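Local coordinates for protein EvdMO1 (Micromonospora carbonacea, PDB 5T39) that probably transfers methyl groups from S-adenosylmethionine during everninomicin biosynthesis, through the Rossmann-like methyltransferase domain of a two-domain methyltransferase-oxidase, at residues A114-V117 / M118-G122; I130-V133 / E134-D137. One frame throughout, in Å; residues are numbered along the deposited sequence. Where two conformers were deposited one is given.

Contact 1. Residues A114-V117 / M118-G122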
ATOM      1  N   ALA A 114      12.250  -3.741   3.863  1.00  7.95           N
ATOM      2  CA  ALA A 114      11.367  -4.785   3.362  1.00  8.05           C
ATOM      3  C   ALA A 114      12.161  -5.957   2.801  1.00  8.15           C
ATOM      4  O   ALA A 114      11.809  -7.115   3.028  1.00  8.47           O
ATOM      5  CB  ALA A 114      10.429  -4.205   2.304  1.00  8.13           C
ATOM      6  N   GLU A 115      13.248  -5.681   2.074  1.00  8.12           N
ATOM      7  CA  GLU A 115      14.068  -6.759   1.521  1.00  8.68           C
ATOM      8  C   GLU A 115      14.691  -7.591   2.634  1.00  8.85           C
ATOM      9  O   GLU A 115      14.755  -8.818   2.541  1.00  9.81           O
ATOM     10  CB  GLU A 115      15.160  -6.178   0.620  1.00  9.54           C
ATOM     11  CG  GLU A 115      14.640  -5.628  -0.696  1.00 10.61           C
ATOM     12  CD  GLU A 115      15.691  -4.904  -1.517  1.00 13.13           C
ATOM     13  OE1 GLU A 115      16.544  -4.197  -0.946  1.00 14.23           O
ATOM     14  OE2 GLU A 115      15.655  -5.026  -2.758  1.00 15.96           O
ATOM     15  N   PHE A 116      15.156  -6.940   3.699  1.00  8.72           N
ATOM     16  CA  PHE A 116      15.691  -7.654   4.853  1.00  8.82           C
ATOM     17  C   PHE A 116      14.620  -8.538   5.484  1.00  8.87           C
ATOM     18  O   PHE A 116      14.867  -9.708   5.793  1.00  9.40           O
ATOM     19  CB  PHE A 116      16.233  -6.615   5.836  1.00  8.63           C
ATOM     20  CG  PHE A 116      16.537  -7.128   7.215  1.00  8.70           C
ATOM     21  CD1 PHE A 116      17.577  -8.011   7.444  1.00  9.36           C
ATOM     22  CD2 PHE A 116      15.800  -6.680   8.296  1.00  9.83           C
ATOM     23  CE1 PHE A 116      17.876  -8.425   8.739  1.00  9.34           C
ATOM     24  CE2 PHE A 116      16.091  -7.085   9.577  1.00 10.31           C
ATOM     25  CZ  PHE A 116      17.121  -7.957   9.802  1.00  9.77           C
ATOM     26  N   VAL A 117      13.412  -7.997   5.671  1.00  8.70           N
ATOM     27  CA  VAL A 117      12.319  -8.782   6.240  1.00  9.44           C
ATOM     28  C   VAL A 117      12.084 -10.045   5.418  1.00  9.44           C
ATOM     29  O   VAL A 117      11.938 -11.150   5.961  1.00 10.09           O
ATOM     30  CB  VAL A 117      11.052  -7.912   6.359  1.00  9.85           C
ATOM     31  CG1 VAL A 117       9.818  -8.747   6.707  1.00 10.72           C
ATOM     32  CG2 VAL A 117      11.268  -6.810   7.391  1.00 10.20           C
ATOM     33  N   MET A 118      12.034  -9.907   4.089  1.00  9.41           N
ATOM     34  CA  MET A 118      11.772 -11.079   3.255  1.00 10.26           C
ATOM     35  C   MET A 118      12.893 -12.099   3.369  1.00 10.93           C
ATOM     36  O   MET A 118      12.640 -13.305   3.325  1.00 12.21           O
ATOM     37  CB  MET A 118      11.589 -10.705   1.788  1.00 11.34           C
ATOM     38  CG  MET A 118      10.447  -9.774   1.533  1.00 12.05           C
ATOM     39  SD  MET A 118       8.864 -10.236   2.278  1.00 12.99           S
ATOM     40  CE  MET A 118       8.362  -8.591   2.774  1.00 14.36           C
ATOM     41  N   GLU A 119      14.137 -11.635   3.448  1.00 10.20           N
ATOM     42  CA  GLU A 119      15.251 -12.564   3.582  0.68 10.76           C
ATOM     43  C   GLU A 119      15.203 -13.293   4.921  1.00 10.51           C
ATOM     44  O   GLU A 119      15.398 -14.512   4.975  1.00 11.76           O
ATOM     45  CB  GLU A 119      16.583 -11.841   3.398  0.68 12.02           C
ATOM     46  CG  GLU A 119      17.732 -12.830   3.421  0.68 13.67           C
ATOM     47  CD  GLU A 119      19.080 -12.249   3.075  0.68 14.95           C
ATOM     48  OE1 GLU A 119      19.201 -11.025   2.921  0.68 15.13           O
ATOM     49  OE2 GLU A 119      20.039 -13.038   2.976  0.68 16.33           O
ATOM     50  N   VAL A 120      14.928 -12.574   6.012  1.00  9.73           N
ATOM     51  CA  VAL A 120      14.867 -13.210   7.325  1.00 10.01           C
ATOM     52  C   VAL A 120      13.790 -14.283   7.348  1.00 10.78           C
ATOM     53  O   VAL A 120      13.974 -15.349   7.942  1.00 11.71           O
ATOM     54  CB  VAL A 120      14.636 -12.153   8.421  1.00 10.22           C
ATOM     55  CG1 VAL A 120      14.345 -12.804   9.762  1.00 11.86           C
ATOM     56  CG2 VAL A 120      15.813 -11.220   8.530  1.00 11.17           C
ATOM     57  N   HIS A 121      12.646 -14.013   6.724  1.00 10.91           N
ATOM     58  CA  HIS A 121      11.509 -14.923   6.737  1.00 12.19           C
ATOM     59  C   HIS A 121      11.544 -15.957   5.618  1.00 13.23           C
ATOM     60  O   HIS A 121      10.690 -16.848   5.595  1.00 15.77           O
ATOM     61  CB  HIS A 121      10.201 -14.123   6.665  1.00 12.07           C
ATOM     62  CG  HIS A 121       9.859 -13.442   7.950  1.00 12.03           C
ATOM     63  ND1 HIS A 121       9.069 -14.030   8.909  1.00 14.05           N
ATOM     64  CD2 HIS A 121      10.204 -12.226   8.436  1.00 12.04           C
ATOM     65  CE1 HIS A 121       8.943 -13.210   9.935  1.00 14.24           C
ATOM     66  NE2 HIS A 121       9.627 -12.109   9.678  1.00 13.45           N
ATOM     67  N   GLY A 122      12.499 -15.877   4.700  1.00 13.73           N
ATOM     68  CA  GLY A 122      12.547 -16.832   3.600  1.00 14.75           C
ATOM     69  C   GLY A 122      11.362 -16.758   2.658  1.00 15.48           C
ATOM     70  O   GLY A 122      10.919 -17.789   2.138  1.00 17.03           O
TER
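The phenyl ring of F116 carries CG2 of V120 over one face, offset toward the rim: a CH-pi contact in which V120 CG2 lies 3.8 Å from the centroid of the F116 ring, 24° off its normal. The methyl comes closest at the rim, 3.5 Å from F116 CE1. The imidazole of H121 is met differently, at its edge, where the carbonyl oxygen V117 O lies in the ring plane, 3.2 Å from H121 CD2. V117 and H121 run side by side, and V117 CG1 reaches to 3.9 Å from H121 CD2. F116 turns its CG away from its backbone N (chi1 166°), which places the ring beside its own carbonyl carbon, within reach of the V120 methyl one turn on.

Both pairs are i to i+4 neighbours on helix 108-121, the crossover helix of a beta-alpha-beta unit in the Rossmann-like fold. Four backbone bonds tie the turns together, from M118 N to A114 O through to H121 N to V117 O; the V120 N to F116 O bond, 2.9 Å long, is the straightest, at 167°. The helix then ends in a Schellman motif at G122, whose phi is positive and whose N donates to E119 O.

Its sides face different neighbours. F116 is covered by helix 24-33 and F41, F43 meets H121 edge-to-face, and E119 OE1 forms a salt bridge with R30. The chemistry therefore changes round the helix: apolar, through A114 and M118, toward strand 126-130, but aromatic and partly charged toward helix 24-33 and strand 41-43.

Contact 2. Residues I130-V133 / E134-D137. With SAH (S-adenosyl-L-homocysteine), chain B.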
ATOM      1  N   ILE A 130      11.926  -0.996  -6.286  1.00  8.76           N
ATOM      2  CA  ILE A 130      11.776   0.444  -6.204  1.00  8.92           C
ATOM      3  C   ILE A 130      10.896   0.900  -7.357  1.00 10.04           C
ATOM      4  O   ILE A 130      11.020   0.416  -8.490  1.00 12.53           O
ATOM      5  CB  ILE A 130      13.158   1.121  -6.250  1.00 10.87           C
ATOM      6  CG1 ILE A 130      13.068   2.564  -5.761  1.00 12.01           C
ATOM      7  CG2 ILE A 130      13.772   1.048  -7.656  1.00 13.29           C
ATOM      8  CD1 ILE A 130      13.050   2.680  -4.260  1.00 12.76           C
ATOM      9  N   ALA A 131       9.996   1.835  -7.084  1.00  9.00           N
ATOM     10  CA  ALA A 131       9.162   2.419  -8.123  1.00  9.01           C
ATOM     11  C   ALA A 131       8.469   3.642  -7.552  1.00  9.08           C
ATOM     12  O   ALA A 131       8.082   3.664  -6.381  1.00 10.43           O
ATOM     13  CB  ALA A 131       8.102   1.430  -8.619  1.00 11.21           C
ATOM     14  N   ASP A 132       8.254   4.630  -8.410  1.00  8.54           N
ATOM     15  CA  ASP A 132       7.410   5.780  -8.102  1.00  8.89           C
ATOM     16  C   ASP A 132       6.112   5.564  -8.862  1.00  8.44           C
ATOM     17  O   ASP A 132       6.096   5.618 -10.088  1.00  8.93           O
ATOM     18  CB  ASP A 132       8.093   7.061  -8.571  1.00  9.66           C
ATOM     19  CG  ASP A 132       7.262   8.308  -8.323  1.00 10.34           C
ATOM     20  OD1 ASP A 132       6.066   8.204  -7.973  1.00  9.69           O
ATOM     21  OD2 ASP A 132       7.822   9.413  -8.486  1.00 12.13           O
ATOM     22  N   VAL A 133       5.025   5.299  -8.140  1.00  8.09           N
ATOM     23  CA  VAL A 133       3.765   4.998  -8.811  1.00  8.34           C
ATOM     24  C   VAL A 133       3.247   6.162  -9.642  1.00  9.06           C
ATOM     25  O   VAL A 133       2.386   5.951 -10.496  1.00 10.74           O
ATOM     26  CB  VAL A 133       2.665   4.490  -7.846  1.00  8.82           C
ATOM     27  CG1 VAL A 133       3.111   3.230  -7.131  1.00  9.36           C
ATOM     28  CG2 VAL A 133       2.222   5.581  -6.877  1.00  9.28           C
ATOM     29  N   GLU A 134       3.719   7.386  -9.394  1.00  9.11           N
ATOM     30  CA  GLU A 134       3.284   8.538 -10.170  1.00 10.76           C
ATOM     31  C   GLU A 134       3.935   8.596 -11.545  1.00 11.23           C
ATOM     32  O   GLU A 134       3.432   9.313 -12.410  1.00 13.04           O
ATOM     33  CB  GLU A 134       3.562   9.853  -9.408  1.00 11.49           C
ATOM     34  CG  GLU A 134       2.958   9.948  -8.012  1.00 11.54           C
ATOM     35  CD  GLU A 134       3.005  11.361  -7.419  1.00 11.68           C
ATOM     36  OE1 GLU A 134       4.039  11.762  -6.791  1.00 11.22           O
ATOM     37  OE2 GLU A 134       1.981  12.063  -7.574  1.00 11.59           O
ATOM     38  N   THR A 135       5.035   7.870 -11.772  1.00 11.24           N
ATOM     39  CA  THR A 135       5.722   7.909 -13.059  1.00 13.26           C
ATOM     40  C   THR A 135       5.904   6.548 -13.712  1.00 12.47           C
ATOM     41  O   THR A 135       6.188   6.492 -14.909  1.00 13.89           O
ATOM     42  CB  THR A 135       7.102   8.573 -12.924  1.00 15.45           C
ATOM     43  OG1 THR A 135       7.908   7.788 -12.047  1.00 16.53           O
ATOM     44  CG2 THR A 135       6.982   9.988 -12.368  1.00 16.87           C
ATOM     45  N   LEU A 136       5.713   5.459 -12.981  1.00 11.52           N
ATOM     46  CA  LEU A 136       5.907   4.125 -13.524  1.00 10.97           C
ATOM     47  C   LEU A 136       4.930   3.848 -14.660  1.00 10.97           C
ATOM     48  O   LEU A 136       3.743   4.177 -14.573  1.00 11.75           O
ATOM     49  CB  LEU A 136       5.654   3.129 -12.403  1.00 11.83           C
ATOM     50  CG  LEU A 136       5.703   1.647 -12.743  1.00 12.97           C
ATOM     51  CD1 LEU A 136       7.097   1.233 -13.147  1.00 14.73           C
ATOM     52  CD2 LEU A 136       5.220   0.826 -11.556  1.00 13.30           C
ATOM     53  N   ASP A 137       5.413   3.160 -15.695  1.00 11.41           N
ATOM     54  CA  ASP A 137       4.551   2.636 -16.756  1.00 11.66           C
ATOM     55  C   ASP A 137       3.989   1.298 -16.285  1.00 10.59           C
ATOM     56  O   ASP A 137       4.665   0.270 -16.341  1.00 10.68           O
ATOM     57  CB  ASP A 137       5.360   2.468 -18.037  1.00 13.56           C
ATOM     58  CG  ASP A 137       4.528   1.942 -19.188  1.00 15.45           C
ATOM     59  OD1 ASP A 137       3.322   1.664 -18.981  1.00 15.39           O
ATOM     60  OD2 ASP A 137       5.076   1.809 -20.305  1.00 17.71           O
TER
HETATM   61  N   SAH B 301       0.851   0.266   2.461  1.00 10.59           N
HETATM   62  CA  SAH B 301       1.390   0.377   3.814  1.00 11.32           C
HETATM   63  CB  SAH B 301       2.260   1.611   3.988  1.00 11.06           C
HETATM   64  CG  SAH B 301       1.518   2.926   3.765  1.00 10.67           C
HETATM   65  SD  SAH B 301       2.571   4.363   4.093  1.00 10.77           S
HETATM   66  C   SAH B 301       0.253   0.424   4.815  1.00 13.39           C
HETATM   67  O   SAH B 301       0.486   0.390   6.029  1.00 17.21           O
HETATM   68  OXT SAH B 301      -0.901   0.513   4.400  1.00 12.03           O
HETATM   69  C5' SAH B 301       2.902   4.854   2.381  1.00  9.59           C
HETATM   70  C4' SAH B 301       3.979   4.026   1.683  1.00  8.83           C
HETATM   71  O4' SAH B 301       3.926   4.344   0.292  1.00  8.86           O
HETATM   72  C3' SAH B 301       5.385   4.337   2.171  1.00  8.65           C
HETATM   73  O3' SAH B 301       6.205   3.187   2.209  1.00  9.03           O
HETATM   74  C2' SAH B 301       5.857   5.338   1.128  1.00  8.43           C
HETATM   75  O2' SAH B 301       7.259   5.493   0.992  1.00  8.77           O
HETATM   76  C1' SAH B 301       5.195   4.795  -0.128  1.00  8.26           C
HETATM   77  N9  SAH B 301       5.007   5.775  -1.196  1.00  8.06           N
HETATM   78  C8  SAH B 301       4.566   7.068  -1.071  1.00  8.96           C
HETATM   79  N7  SAH B 301       4.484   7.647  -2.284  1.00  9.09           N
HETATM   80  C5  SAH B 301       4.888   6.716  -3.189  1.00  7.84           C
HETATM   81  C6  SAH B 301       5.031   6.747  -4.574  1.00  8.02           C
HETATM   82  N6  SAH B 301       4.783   7.824  -5.315  1.00  8.56           N
HETATM   83  N1  SAH B 301       5.455   5.615  -5.203  1.00  8.35           N
HETATM   84  C2  SAH B 301       5.748   4.495  -4.479  1.00  8.56           C
HETATM   85  N3  SAH B 301       5.649   4.421  -3.119  1.00  8.30           N
HETATM   86  C4  SAH B 301       5.206   5.542  -2.516  1.00  7.87           C
HETATM   87  O   HOH W   1       6.514  11.637  -8.084  1.00 14.90           O
HETATM   88  O   HOH W   2       2.188   6.146 -13.383  1.00 20.66           O
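D132 and E134 carry this turn, and V133 between them lies against the N1 side of the adenine of S-adenosyl-L-homocysteine. The oxygen D132 OD1 takes two N-H donors: E134 N at 2.9 Å, which meets D132 OD1 from above the carboxylate plane, and the ligand amine, SAH N6, at 3.0 Å. A chi1 of 178° sends the D132 carboxylate away from its own N, bringing OD1 within reach of both donors. V133 supplies the other half of the recognition: V133 N donates to SAH N1 at 3.0 Å, almost straight at 168°. Acidic side chain to the amine and next backbone N-H to N1 is the adenine-reading pair familiar from Rossmann-like methyltransferases, set in the loop after strand 126-130. Replacing D132 by an alanine removes the carboxylate and is likely to leave SAH N6 and E134 N without their shared acceptor, and the turn less firmly held. A water bridges D132 OD2 and E134 OE1, donating to both and probably easing the repulsion between two acids; E134 OE1 also bonds S210 OG. The backbone oxygen D132 O accepts from both T135 N and L136 N, closing the turn, while L136 CD2 rests 4.2 Å from A131 CB.

In the fold
Contacts 1 and 2 follow in series along the chain, before and after most of strand 126-130: helix residues 114-122 precede it, and segment 130-133 begins with its last residue. Their centres lie 23 Å apart and their nearest atoms about 7 Å, so they do not touch; the strand joins them along the chain, and M118 and A114 of contact 1 also pack on it. Only contact 2 supplies pocket residues, A131 to E134, at the adenine end of S-adenosyl-L-homocysteine, while E105, A150, G83 and R65 bond the ligand too. Contact 1, with the A114 side chain about 9 Å from the ligand, lies on the helix of the unit 100-105, 108-121, 126-130, whose last strand leads into the adenine-binding loop.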